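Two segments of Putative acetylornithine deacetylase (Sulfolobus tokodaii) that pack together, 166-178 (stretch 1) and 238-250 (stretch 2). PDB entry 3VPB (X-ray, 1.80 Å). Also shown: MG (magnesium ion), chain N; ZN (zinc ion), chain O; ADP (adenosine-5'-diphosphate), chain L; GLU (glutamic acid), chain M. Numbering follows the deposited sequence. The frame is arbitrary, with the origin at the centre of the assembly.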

# COMPACT_ATOMS: atom_id res chain seq x y z
N VAL B 166 18.32 -12.78 3.12
CA VAL B 166 19.61 -12.29 2.66
C VAL B 166 20.49 -13.50 2.46
O VAL B 166 20.82 -14.17 3.43
CB VAL B 166 20.23 -11.37 3.72
CG1 VAL B 166 21.63 -10.90 3.29
CG2 VAL B 166 19.28 -10.17 4.03
N GLN B 167 20.92 -13.77 1.23
CA GLN B 167 21.62 -15.03 1.00
C GLN B 167 22.77 -14.95 0.03
O GLN B 167 22.93 -13.97 -0.71
CB GLN B 167 20.64 -16.15 0.60
CG GLN B 167 19.54 -15.75 -0.32
CD GLN B 167 18.70 -16.90 -0.90
OE1 GLN B 167 18.50 -16.92 -2.09
NE2 GLN B 167 18.18 -17.83 -0.05
N GLU B 168 23.57 -15.99 0.04
CA GLU B 168 24.71 -16.06 -0.88
C GLU B 168 24.20 -16.07 -2.32
O GLU B 168 23.14 -16.61 -2.61
CB GLU B 168 25.55 -17.31 -0.61
CG GLU B 168 24.80 -18.60 -0.75
CD GLU B 168 25.70 -19.82 -0.61
OE1 GLU B 168 26.86 -19.79 -1.11
OE2 GLU B 168 25.24 -20.83 -0.01
N TYR B 169 24.98 -15.46 -3.20
CA TYR B 169 24.66 -15.43 -4.61
C TYR B 169 25.29 -16.66 -5.27
O TYR B 169 26.49 -16.86 -5.17
CB TYR B 169 25.21 -14.14 -5.20
CG TYR B 169 24.96 -14.00 -6.68
CD1 TYR B 169 23.67 -14.07 -7.20
CD2 TYR B 169 26.02 -13.80 -7.55
CE1 TYR B 169 23.44 -13.94 -8.57
CE2 TYR B 169 25.81 -13.65 -8.92
CZ TYR B 169 24.52 -13.72 -9.42
OH TYR B 169 24.34 -13.59 -10.77
N ILE B 170 24.45 -17.50 -5.88
CA ILE B 170 24.93 -18.76 -6.44
C ILE B 170 24.58 -18.77 -7.91
O ILE B 170 23.42 -18.97 -8.30
CB ILE B 170 24.29 -20.02 -5.74
CG1 ILE B 170 24.38 -19.90 -4.22
CG2 ILE B 170 24.98 -21.31 -6.19
CD1 ILE B 170 23.66 -21.04 -3.45
N GLN B 171 25.59 -18.52 -8.74
CA GLN B 171 25.38 -18.58 -10.18
C GLN B 171 26.72 -18.54 -10.89
O GLN B 171 27.46 -17.54 -10.81
CB GLN B 171 24.52 -17.40 -10.68
CG GLN B 171 24.24 -17.44 -12.18
CD GLN B 171 23.49 -18.67 -12.58
OE1 GLN B 171 24.02 -19.52 -13.30
NE2 GLN B 171 22.26 -18.81 -12.10
N TYR B 172 27.01 -19.60 -11.63
CA TYR B 172 28.21 -19.60 -12.46
C TYR B 172 27.98 -20.27 -13.79
O TYR B 172 28.92 -20.41 -14.58
CB TYR B 172 29.40 -20.16 -11.70
CG TYR B 172 29.43 -21.66 -11.59
CD1 TYR B 172 28.52 -22.35 -10.79
CD2 TYR B 172 30.39 -22.40 -12.28
CE1 TYR B 172 28.57 -23.73 -10.68
CE2 TYR B 172 30.45 -23.81 -12.17
CZ TYR B 172 29.52 -24.46 -11.39
OH TYR B 172 29.55 -25.83 -11.27
N LYS B 173 26.74 -20.69 -14.04
CA LYS B 173 26.41 -21.40 -15.29
C LYS B 173 25.48 -20.67 -16.25
O LYS B 173 25.37 -21.06 -17.43
CB LYS B 173 25.85 -22.80 -14.98
CG LYS B 173 26.89 -23.72 -14.37
CD LYS B 173 26.26 -25.05 -14.15
CE LYS B 173 27.27 -26.08 -13.73
NZ LYS B 173 26.60 -27.38 -13.99
N GLY B 174 24.84 -19.60 -15.77
CA GLY B 174 23.96 -18.80 -16.58
C GLY B 174 22.57 -19.40 -16.71
O GLY B 174 21.90 -19.21 -17.70
N ARG B 175 22.16 -20.14 -15.69
CA ARG B 175 20.85 -20.80 -15.72
C ARG B 175 20.47 -21.23 -14.31
O ARG B 175 21.31 -21.25 -13.42
CB ARG B 175 20.89 -22.06 -16.59
CG ARG B 175 21.69 -23.16 -15.87
CD ARG B 175 22.15 -24.23 -16.77
NE ARG B 175 22.68 -25.37 -16.01
CZ ARG B 175 23.03 -26.52 -16.58
NH1 ARG B 175 22.86 -26.64 -17.89
NH2 ARG B 175 23.52 -27.54 -15.86
N ASP B 176 19.21 -21.59 -14.12
CA ASP B 176 18.88 -22.43 -12.99
C ASP B 176 18.12 -23.67 -13.48
O ASP B 176 17.88 -23.81 -14.68
CB ASP B 176 18.21 -21.65 -11.84
CG ASP B 176 16.78 -21.26 -12.13
OD1 ASP B 176 16.15 -20.74 -11.18
OD2 ASP B 176 16.27 -21.50 -13.26
N ILE B 177 17.82 -24.59 -12.57
CA ILE B 177 17.15 -25.80 -12.96
C ILE B 177 15.74 -25.79 -12.38
O ILE B 177 15.53 -25.45 -11.23
CB ILE B 177 17.94 -27.02 -12.49
CG1 ILE B 177 19.32 -27.03 -13.19
CG2 ILE B 177 17.18 -28.32 -12.79
CD1 ILE B 177 20.31 -28.06 -12.53
N ARG B 178 14.77 -26.12 -13.23
CA ARG B 178 13.38 -26.23 -12.82
C ARG B 178 12.95 -27.69 -13.02
O ARG B 178 13.09 -28.22 -14.12
CB ARG B 178 12.56 -25.25 -13.66
CG ARG B 178 11.05 -25.52 -13.72
CD ARG B 178 10.43 -25.64 -12.33
NE ARG B 178 10.36 -24.38 -11.59
CZ ARG B 178 9.41 -23.46 -11.77
NH1 ARG B 178 8.45 -23.63 -12.67
NH2 ARG B 178 9.42 -22.35 -11.03
N ILE B 238 16.24 -25.22 -8.56
CA ILE B 238 17.56 -25.59 -8.05
C ILE B 238 18.68 -24.74 -8.67
O ILE B 238 18.65 -24.41 -9.85
CB ILE B 238 17.80 -27.11 -8.26
CG1 ILE B 238 16.95 -27.89 -7.26
CG2 ILE B 238 19.31 -27.47 -8.13
CD1 ILE B 238 16.78 -29.36 -7.58
N LEU B 239 19.63 -24.34 -7.82
CA LEU B 239 20.81 -23.59 -8.22
C LEU B 239 22.03 -24.50 -8.14
O LEU B 239 22.06 -25.46 -7.35
CB LEU B 239 21.03 -22.38 -7.32
CG LEU B 239 19.91 -21.34 -7.35
CD1 LEU B 239 19.99 -20.44 -6.12
CD2 LEU B 239 20.01 -20.57 -8.66
N GLU B 240 23.03 -24.20 -8.95
CA GLU B 240 24.24 -25.05 -9.01
C GLU B 240 25.42 -24.26 -8.44
O GLU B 240 25.79 -23.21 -9.00
CB GLU B 240 24.53 -25.48 -10.44
CG GLU B 240 23.40 -26.32 -11.04
CD GLU B 240 23.41 -26.32 -12.56
OE1 GLU B 240 23.00 -25.32 -13.18
OE2 GLU B 240 23.82 -27.34 -13.14
N HIS B 241 25.92 -24.73 -7.31
CA HIS B 241 27.01 -24.07 -6.59
C HIS B 241 28.33 -24.69 -7.03
O HIS B 241 28.44 -25.92 -7.08
CB HIS B 241 26.84 -24.24 -5.07
CG HIS B 241 27.74 -23.36 -4.26
ND1 HIS B 241 29.07 -23.65 -4.04
CD2 HIS B 241 27.50 -22.19 -3.63
CE1 HIS B 241 29.61 -22.71 -3.29
NE2 HIS B 241 28.68 -21.80 -3.04
N PRO B 242 29.33 -23.85 -7.35
CA PRO B 242 30.63 -24.31 -7.85
C PRO B 242 31.33 -25.35 -6.95
O PRO B 242 32.09 -26.17 -7.47
CB PRO B 242 31.49 -23.04 -7.86
CG PRO B 242 30.57 -21.91 -7.83
CD PRO B 242 29.24 -22.37 -7.30
N ASN B 243 31.11 -25.29 -5.63
CA ASN B 243 31.71 -26.27 -4.71
C ASN B 243 30.69 -27.28 -4.19
O ASN B 243 30.99 -28.48 -4.08
CB ASN B 243 32.41 -25.58 -3.52
CG ASN B 243 33.39 -24.50 -3.96
OD1 ASN B 243 33.35 -23.36 -3.45
ND2 ASN B 243 34.27 -24.84 -4.90
N LYS B 244 29.50 -26.80 -3.86
CA LYS B 244 28.49 -27.61 -3.13
C LYS B 244 27.53 -28.42 -4.00
O LYS B 244 26.82 -29.29 -3.49
CB LYS B 244 27.68 -26.72 -2.17
CG LYS B 244 28.49 -26.04 -1.07
CD LYS B 244 27.59 -25.29 -0.08
CE LYS B 244 27.19 -23.89 -0.56
NZ LYS B 244 26.29 -23.23 0.45
N GLY B 245 27.49 -28.13 -5.29
CA GLY B 245 26.59 -28.80 -6.21
C GLY B 245 25.18 -28.27 -6.13
O GLY B 245 24.97 -27.04 -6.11
N TYR B 246 24.21 -29.18 -6.08
CA TYR B 246 22.81 -28.76 -6.18
C TYR B 246 22.30 -28.19 -4.86
O TYR B 246 22.45 -28.80 -3.79
CB TYR B 246 21.90 -29.89 -6.64
CG TYR B 246 22.22 -30.43 -8.01
CD1 TYR B 246 22.21 -29.58 -9.12
CD2 TYR B 246 22.51 -31.78 -8.21
CE1 TYR B 246 22.50 -30.07 -10.41
CE2 TYR B 246 22.80 -32.28 -9.50
CZ TYR B 246 22.79 -31.41 -10.58
OH TYR B 246 23.06 -31.87 -11.85
N VAL B 247 21.68 -27.02 -4.95
CA VAL B 247 21.16 -26.30 -3.80
C VAL B 247 19.71 -25.99 -4.12
O VAL B 247 19.42 -25.43 -5.19
CB VAL B 247 22.00 -24.99 -3.59
CG1 VAL B 247 21.50 -24.23 -2.41
CG2 VAL B 247 23.47 -25.30 -3.35
N VAL B 248 18.79 -26.33 -3.22
CA VAL B 248 17.37 -26.04 -3.47
C VAL B 248 17.08 -24.59 -3.10
O VAL B 248 17.34 -24.15 -1.96
CB VAL B 248 16.43 -27.00 -2.70
CG1 VAL B 248 14.96 -26.68 -3.02
CG2 VAL B 248 16.75 -28.44 -3.09
N ASN B 249 16.56 -23.84 -4.07
CA ASN B 249 16.24 -22.45 -3.89
C ASN B 249 14.78 -22.20 -3.48
O ASN B 249 14.52 -21.33 -2.65
CB ASN B 249 16.55 -21.72 -5.19
CG ASN B 249 16.45 -20.22 -5.06
OD1 ASN B 249 16.74 -19.65 -4.01
ND2 ASN B 249 16.06 -19.58 -6.15
N GLU B 250 13.84 -22.90 -4.09
CA GLU B 250 12.43 -22.76 -3.68
C GLU B 250 11.59 -23.89 -4.24
O GLU B 250 12.04 -24.65 -5.10
CB GLU B 250 11.83 -21.43 -4.11
CG GLU B 250 11.70 -21.27 -5.63
CD GLU B 250 10.61 -20.29 -6.00
OE1 GLU B 250 10.55 -19.89 -7.20
OE2 GLU B 250 9.78 -19.96 -5.11
MG MG N . 11.71 -19.20 -8.79
ZN ZN O . 8.71 -18.85 -6.94
PB ADP L . 10.71 -16.51 -7.48
O1B ADP L . 9.74 -17.22 -6.61
O2B ADP L . 11.04 -17.18 -8.80
O3B ADP L . 10.45 -15.04 -7.66
PA ADP L . 13.43 -17.28 -6.84
O1A ADP L . 14.07 -17.34 -5.46
O2A ADP L . 13.19 -18.51 -7.69
O3A ADP L . 12.07 -16.46 -6.61
O5' ADP L . 14.34 -16.25 -7.68
C5' ADP L . 14.12 -15.92 -9.05
C4' ADP L . 15.42 -16.02 -9.82
O4' ADP L . 16.40 -15.22 -9.16
C3' ADP L . 15.97 -17.45 -9.78
O3' ADP L . 15.48 -18.21 -10.90
C2' ADP L . 17.46 -17.24 -9.87
O2' ADP L . 17.85 -17.02 -11.24
C1' ADP L . 17.64 -15.94 -9.14
N9 ADP L . 18.01 -16.18 -7.73
C8 ADP L . 17.20 -16.15 -6.64
N7 ADP L . 17.94 -16.37 -5.55
C5 ADP L . 19.22 -16.53 -5.93
C6 ADP L . 20.50 -16.82 -5.28
N6 ADP L . 20.56 -16.95 -3.94
N1 ADP L . 21.63 -16.87 -6.05
C2 ADP L . 21.60 -16.73 -7.38
N3 ADP L . 20.44 -16.50 -8.04
C4 ADP L . 19.26 -16.40 -7.37
N GLU M . 6.99 -19.43 -13.24
CA GLU M . 8.04 -20.15 -14.01
C GLU M . 8.99 -19.14 -14.61
O GLU M . 10.17 -19.49 -14.81
CB GLU M . 7.41 -20.99 -15.13
CG GLU M . 8.39 -21.93 -15.82
CD GLU M . 7.75 -22.77 -16.92
OE1 GLU M . 6.88 -22.25 -17.66
OE2 GLU M . 8.15 -23.96 -17.04
OXT GLU M . 8.61 -17.99 -14.93
O HOH W 1 25.27 -21.85 -11.38
O HOH W 2 27.83 -27.04 -9.58
O HOH W 3 22.64 -22.97 -11.93
O HOH W 4 15.65 -20.42 -8.63
O HOH W 5 12.79 -18.81 -10.58
O HOH W 6 7.00 -18.20 -5.90

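How do the two backbones lie against each other? Stretch 2 is a hairpin: strands 238-241 and 245-250 are laced together by paired backbone hydrogen bonds, Leu239 with Val247 and His241 with Gly245, around a turn at Pro242-Lys244; Gly245, which opens the second strand, takes a positive phi, a conformation that suits glycine. Strand 175-178 of stretch 1 runs roughly antiparallel to strand 238-241, at 134°, and joins it through one bridge. Ile177 N donates to Ile238 O at 2.8 Å, and Ile238 N donates to Ile177 O, also at 2.8 Å. Nearer the turn, water takes over: one molecule accepts from Tyr172 N at 2.9 Å and lies 2.8 Å from Glu240 O, while another lies 2.6 Å from Arg175 O and 3.2 Å from Glu240 N.

What neutralises Glu240, a buried carboxylate? Two cations of stretch 1 converge on it. Arg175 approaches edge-on and nearly in line, NE to Glu240 OE1 at 2.8 Å and NH2 to Glu240 OE2 at 2.7 Å, so that a two-pronged salt bridge matches two donors to two oxygens. Lys173 NZ forms a second salt bridge with Glu240 OE2 at 2.9 Å. The chain from Lys173 to Arg175, where the loop passes into the strand, is braced by Gln171, whose OE1 accepts from the backbone N of Lys173, Gly174 and Arg175. A further salt bridge joins Lys244 NZ to Glu168 OE2 at 2.7 Å, and His241 NE2 adds a weak hydrogen bond to Glu168 OE1 at 3.3 Å.

Where do the apolar side chains meet? Ile170 points into the hairpin, its CG2 packing 3.4 Å from His241 CA and its CD1 4.0 Å from Val247 CG1. Ile177 and Ile238 project from the same face of the sheet, their CB atoms 4.2 Å apart, and Ile177 CD1 reaches Tyr246 CE1 at 3.7 Å. At the exposed end, Pro242 CG sits over one face of the Tyr172 ring, 4.0 Å from its centroid, a CH-pi contact that sets polarised C-H bonds against the aromatic cloud.

How does the contact bear on the nucleotide? Both stretches help hold ADP. Its adenine N6 donates to Gln167 OE1 at 2.8 Å and to Glu168 O at 2.9 Å, while Ile170 N donates to ADP N1 at 2.9 Å; Leu239 CD1 packs 3.8 Å from ADP C6. ADP O3' donates to Asp176 OD1 at 2.6 Å. At the phosphates, Glu250 OE1 binds both magnesium and zinc, each at 2.1 Å, and both metals also bind ADP oxygens.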